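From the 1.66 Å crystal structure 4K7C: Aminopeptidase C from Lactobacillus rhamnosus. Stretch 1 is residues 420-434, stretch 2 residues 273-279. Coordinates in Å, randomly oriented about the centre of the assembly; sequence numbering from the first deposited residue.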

# COMPACT_ATOMS: atom_id res chain seq x y z
N ALA A 420 23.64 -45.83 28.36
CA ALA A 420 23.79 -47.14 27.74
C ALA A 420 22.52 -47.95 27.69
O ALA A 420 22.24 -48.64 26.71
CB ALA A 420 24.87 -47.94 28.52
N GLU A 421 21.76 -47.93 28.77
CA GLU A 421 20.48 -48.63 28.86
C GLU A 421 19.55 -48.27 27.66
O GLU A 421 18.88 -49.14 27.07
CB GLU A 421 19.77 -48.22 30.16
CG GLU A 421 18.37 -48.81 30.21
CD GLU A 421 17.50 -48.34 31.36
OE1 GLU A 421 17.90 -47.46 32.18
OE2 GLU A 421 16.41 -48.89 31.44
N LEU A 422 19.56 -46.99 27.32
CA LEU A 422 18.72 -46.52 26.18
C LEU A 422 19.36 -46.81 24.84
O LEU A 422 18.69 -47.14 23.93
CB LEU A 422 18.26 -45.06 26.33
CG LEU A 422 17.54 -44.64 27.62
CD1 LEU A 422 17.13 -43.19 27.53
CD2 LEU A 422 16.32 -45.51 27.85
N GLN A 423 20.68 -46.76 24.74
CA GLN A 423 21.34 -47.28 23.54
C GLN A 423 21.02 -48.71 23.28
O GLN A 423 20.85 -49.09 22.12
CB GLN A 423 22.83 -47.02 23.58
CG GLN A 423 23.12 -45.53 23.73
CD GLN A 423 24.56 -45.17 23.49
OE1 GLN A 423 25.13 -45.61 22.52
NE2 GLN A 423 25.10 -44.29 24.27
N ASP A 424 20.82 -49.48 24.36
CA ASP A 424 20.48 -50.90 24.24
C ASP A 424 19.05 -51.19 23.86
O ASP A 424 18.78 -52.11 23.05
CB ASP A 424 20.80 -51.62 25.57
CG ASP A 424 22.32 -51.83 25.80
OD1 ASP A 424 23.12 -51.87 24.86
OD2 ASP A 424 22.73 -51.96 26.96
N VAL A 425 18.11 -50.43 24.45
CA VAL A 425 16.73 -50.49 24.00
C VAL A 425 16.68 -50.29 22.49
O VAL A 425 16.04 -51.07 21.72
CB VAL A 425 15.85 -49.40 24.68
CG1 VAL A 425 14.51 -49.31 23.99
CG2 VAL A 425 15.68 -49.70 26.19
N ILE A 426 17.40 -49.28 21.99
CA ILE A 426 17.32 -49.02 20.56
C ILE A 426 17.79 -50.23 19.74
O ILE A 426 17.09 -50.73 18.88
CB ILE A 426 18.09 -47.73 20.15
CG1 ILE A 426 17.44 -46.50 20.76
CG2 ILE A 426 18.13 -47.64 18.65
CD1 ILE A 426 18.45 -45.36 20.87
N LYS A 427 18.98 -50.70 20.04
CA LYS A 427 19.51 -51.95 19.36
C LYS A 427 18.58 -53.19 19.50
O LYS A 427 18.19 -53.82 18.47
CB LYS A 427 20.91 -52.24 19.91
CG LYS A 427 21.97 -51.22 19.50
CD LYS A 427 23.22 -51.37 20.37
CE LYS A 427 24.32 -50.38 20.02
NZ LYS A 427 25.37 -50.31 21.08
N ASN A 428 18.12 -53.45 20.73
CA ASN A 428 17.23 -54.62 20.98
C ASN A 428 15.87 -54.58 20.31
O ASN A 428 15.34 -55.61 19.92
CB ASN A 428 17.03 -54.85 22.47
CG ASN A 428 18.31 -55.17 23.21
OD1 ASN A 428 19.30 -55.63 22.64
ND2 ASN A 428 18.30 -54.89 24.51
N GLU A 429 15.26 -53.39 20.17
CA GLU A 429 13.93 -53.29 19.63
C GLU A 429 13.87 -52.79 18.22
O GLU A 429 12.80 -52.73 17.63
CB GLU A 429 13.09 -52.37 20.55
CG GLU A 429 12.85 -52.95 21.97
CD GLU A 429 11.96 -52.12 22.88
OE1 GLU A 429 11.14 -51.35 22.34
OE2 GLU A 429 12.04 -52.30 24.12
N TYR A 430 15.02 -52.48 17.64
CA TYR A 430 14.99 -51.87 16.30
C TYR A 430 14.13 -52.65 15.31
O TYR A 430 13.33 -52.07 14.62
CB TYR A 430 16.43 -51.59 15.75
CG TYR A 430 16.36 -50.70 14.51
CD1 TYR A 430 16.33 -49.31 14.63
CD2 TYR A 430 16.23 -51.24 13.25
CE1 TYR A 430 16.23 -48.50 13.55
CE2 TYR A 430 16.10 -50.44 12.14
CZ TYR A 430 16.07 -49.06 12.30
OH TYR A 430 16.00 -48.24 11.18
N ASP A 431 14.23 -53.99 15.25
CA ASP A 431 13.46 -54.76 14.25
C ASP A 431 12.09 -55.17 14.70
O ASP A 431 11.31 -55.63 13.89
CB ASP A 431 14.21 -56.02 13.82
CG ASP A 431 15.55 -55.70 13.21
OD1 ASP A 431 15.67 -54.75 12.40
OD2 ASP A 431 16.52 -56.39 13.57
N LYS A 432 11.78 -55.00 15.98
CA LYS A 432 10.46 -55.36 16.54
C LYS A 432 9.82 -54.18 17.32
O LYS A 432 9.53 -54.29 18.46
CB LYS A 432 10.60 -56.57 17.49
CG LYS A 432 11.65 -56.34 18.58
CD LYS A 432 11.77 -57.41 19.67
CE LYS A 432 12.21 -56.76 20.99
NZ LYS A 432 12.81 -57.66 22.02
N PRO A 433 9.71 -53.00 16.70
CA PRO A 433 9.08 -51.92 17.47
C PRO A 433 7.56 -52.20 17.76
O PRO A 433 6.89 -52.89 17.04
CB PRO A 433 9.32 -50.71 16.57
CG PRO A 433 9.14 -51.30 15.18
CD PRO A 433 9.87 -52.64 15.28
N THR A 434 7.00 -51.53 18.74
CA THR A 434 5.55 -51.46 18.83
C THR A 434 4.97 -50.62 17.66
O THR A 434 5.39 -49.48 17.42
CB THR A 434 5.16 -50.79 20.15
OG1 THR A 434 5.81 -51.48 21.25
CG2 THR A 434 3.66 -50.75 20.35
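Stretch 2, residues 273-279: YKHLYTV

Residues 273-279 lie along a helix and the loop that follows it, with the chain extended as a β-strand by Leu276 and on through Val279. The strand and the helix run in broadly the same direction, their axes crossing at -44° with a closest approach of 7.9 Å. A type I turn from Glu429 to Lys432 then leads the chain alongside the strand, where Thr434 forms a parallel bridge with Tyr277 (CA to CA, 4.7 Å). Together the two stretches bury 635 Å².

Leu276 contributes most to this surface. Its side chain, in the m,t rotamer, lies between the helix and the segment after the turn: CD2 is 4.4 Å from Ile426 CG1, CD1 is 3.7 Å from Ile426 O, and CB is 4.2 Å from Pro433 CB. Its backbone is held at both polar groups. Leu276 N donates to Glu429 OE1 at 2.9 Å, while Leu276 O accepts from Thr434 N at 3.0 Å. Glu429 thus ties the backbone of Leu276 and the ring of His275 to the end of its own side chain, since its OE2 also receives a hydrogen bond of 2.7 Å from His275 ND1 and lies at the edge of the imidazole, near its plane.

Lys274 covers the next largest area. Its phi/psi of 62/42° is left-handed, in contrast to the extended residues that follow. The CA-to-CB bond points sideways, but the end of the long side chain comes nearer to the helix, and NZ forms a salt bridge with Glu421 OE2 at 3.2 Å. Along the way Lys274 CG lies 4.0 Å from Leu422 CD2. One turn further along the helix, Val425 CG1 packs against the backbone, 3.5 Å from Lys274 O and 3.9 Å from His275 CA.

Thr434 secures the other end. Its N and O reach to the residues before and after Tyr277, as expected of a parallel bridge: besides the bond to Leu276 O, Thr434 O accepts from Thr278 N at 2.8 Å, and it also makes a CA-H...O contact with Tyr277 CA at 3.3 Å. The side chains of Thr434 and Tyr277 share one face of the sheet, with Thr434 CB 3.6 Å from Tyr277 CD1. One water joins Thr434 OG1 to Glu429 OE1 and Leu276 O; a second links Thr434 OG1 to Tyr277 OH. Nearby, Pro433 CG rests 3.6 Å from Thr278 CG2.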

# COMPACT_ATOMS: atom_id res chain seq x y z
N TYR A 273 7.25 -46.01 28.50
CA TYR A 273 8.54 -45.37 28.26
C TYR A 273 9.66 -46.41 28.04
O TYR A 273 9.53 -47.60 28.40
CB TYR A 273 8.89 -44.47 29.38
CG TYR A 273 7.96 -43.29 29.59
CD1 TYR A 273 7.58 -42.46 28.52
CD2 TYR A 273 7.50 -42.94 30.90
CE1 TYR A 273 6.75 -41.36 28.71
CE2 TYR A 273 6.65 -41.85 31.08
CZ TYR A 273 6.28 -41.07 29.97
OH TYR A 273 5.50 -39.97 30.07
N LYS A 274 10.75 -45.95 27.46
CA LYS A 274 11.93 -46.87 27.19
C LYS A 274 11.60 -48.02 26.26
O LYS A 274 12.07 -49.13 26.43
CB LYS A 274 12.48 -47.43 28.51
CG LYS A 274 12.81 -46.37 29.50
CD LYS A 274 13.30 -46.98 30.80
CE LYS A 274 14.11 -46.02 31.62
NZ LYS A 274 14.46 -46.77 32.89
N HIS A 275 10.84 -47.73 25.21
CA HIS A 275 10.64 -48.62 24.13
C HIS A 275 10.60 -47.83 22.83
O HIS A 275 10.30 -46.64 22.81
CB HIS A 275 9.31 -49.41 24.27
CG HIS A 275 9.25 -50.28 25.51
ND1 HIS A 275 9.98 -51.46 25.63
CD2 HIS A 275 8.67 -50.07 26.71
CE1 HIS A 275 9.80 -51.97 26.84
NE2 HIS A 275 9.01 -51.15 27.52
N LEU A 276 10.78 -48.56 21.75
CA LEU A 276 10.59 -48.04 20.43
C LEU A 276 9.26 -48.27 19.82
O LEU A 276 8.63 -49.36 19.93
CB LEU A 276 11.59 -48.63 19.46
CG LEU A 276 13.01 -48.21 19.64
CD1 LEU A 276 13.83 -48.91 18.55
CD2 LEU A 276 13.22 -46.70 19.53
N TYR A 277 8.84 -47.23 19.08
CA TYR A 277 7.56 -47.21 18.40
C TYR A 277 7.69 -46.85 16.96
O TYR A 277 8.57 -46.07 16.59
CB TYR A 277 6.58 -46.19 19.11
CG TYR A 277 6.32 -46.53 20.52
CD1 TYR A 277 5.21 -47.30 20.85
CD2 TYR A 277 7.18 -46.16 21.52
CE1 TYR A 277 4.98 -47.70 22.16
CE2 TYR A 277 6.98 -46.55 22.84
CZ TYR A 277 5.84 -47.31 23.15
OH TYR A 277 5.72 -47.71 24.46
N THR A 278 6.83 -47.43 16.12
CA THR A 278 6.66 -46.98 14.75
C THR A 278 5.19 -46.81 14.46
O THR A 278 4.34 -47.16 15.28
CB THR A 278 7.36 -47.94 13.73
OG1 THR A 278 7.48 -47.32 12.45
CG2 THR A 278 6.58 -49.27 13.56
N VAL A 279 4.87 -46.31 13.27
CA VAL A 279 3.53 -46.02 12.84
C VAL A 279 3.23 -46.76 11.58
O VAL A 279 3.91 -46.57 10.53
CB VAL A 279 3.33 -44.51 12.66
CG1 VAL A 279 1.92 -44.16 12.21
CG2 VAL A 279 3.63 -43.81 13.98
O HOH W 1 8.40 -51.95 21.79
O HOH W 2 5.48 -50.57 23.84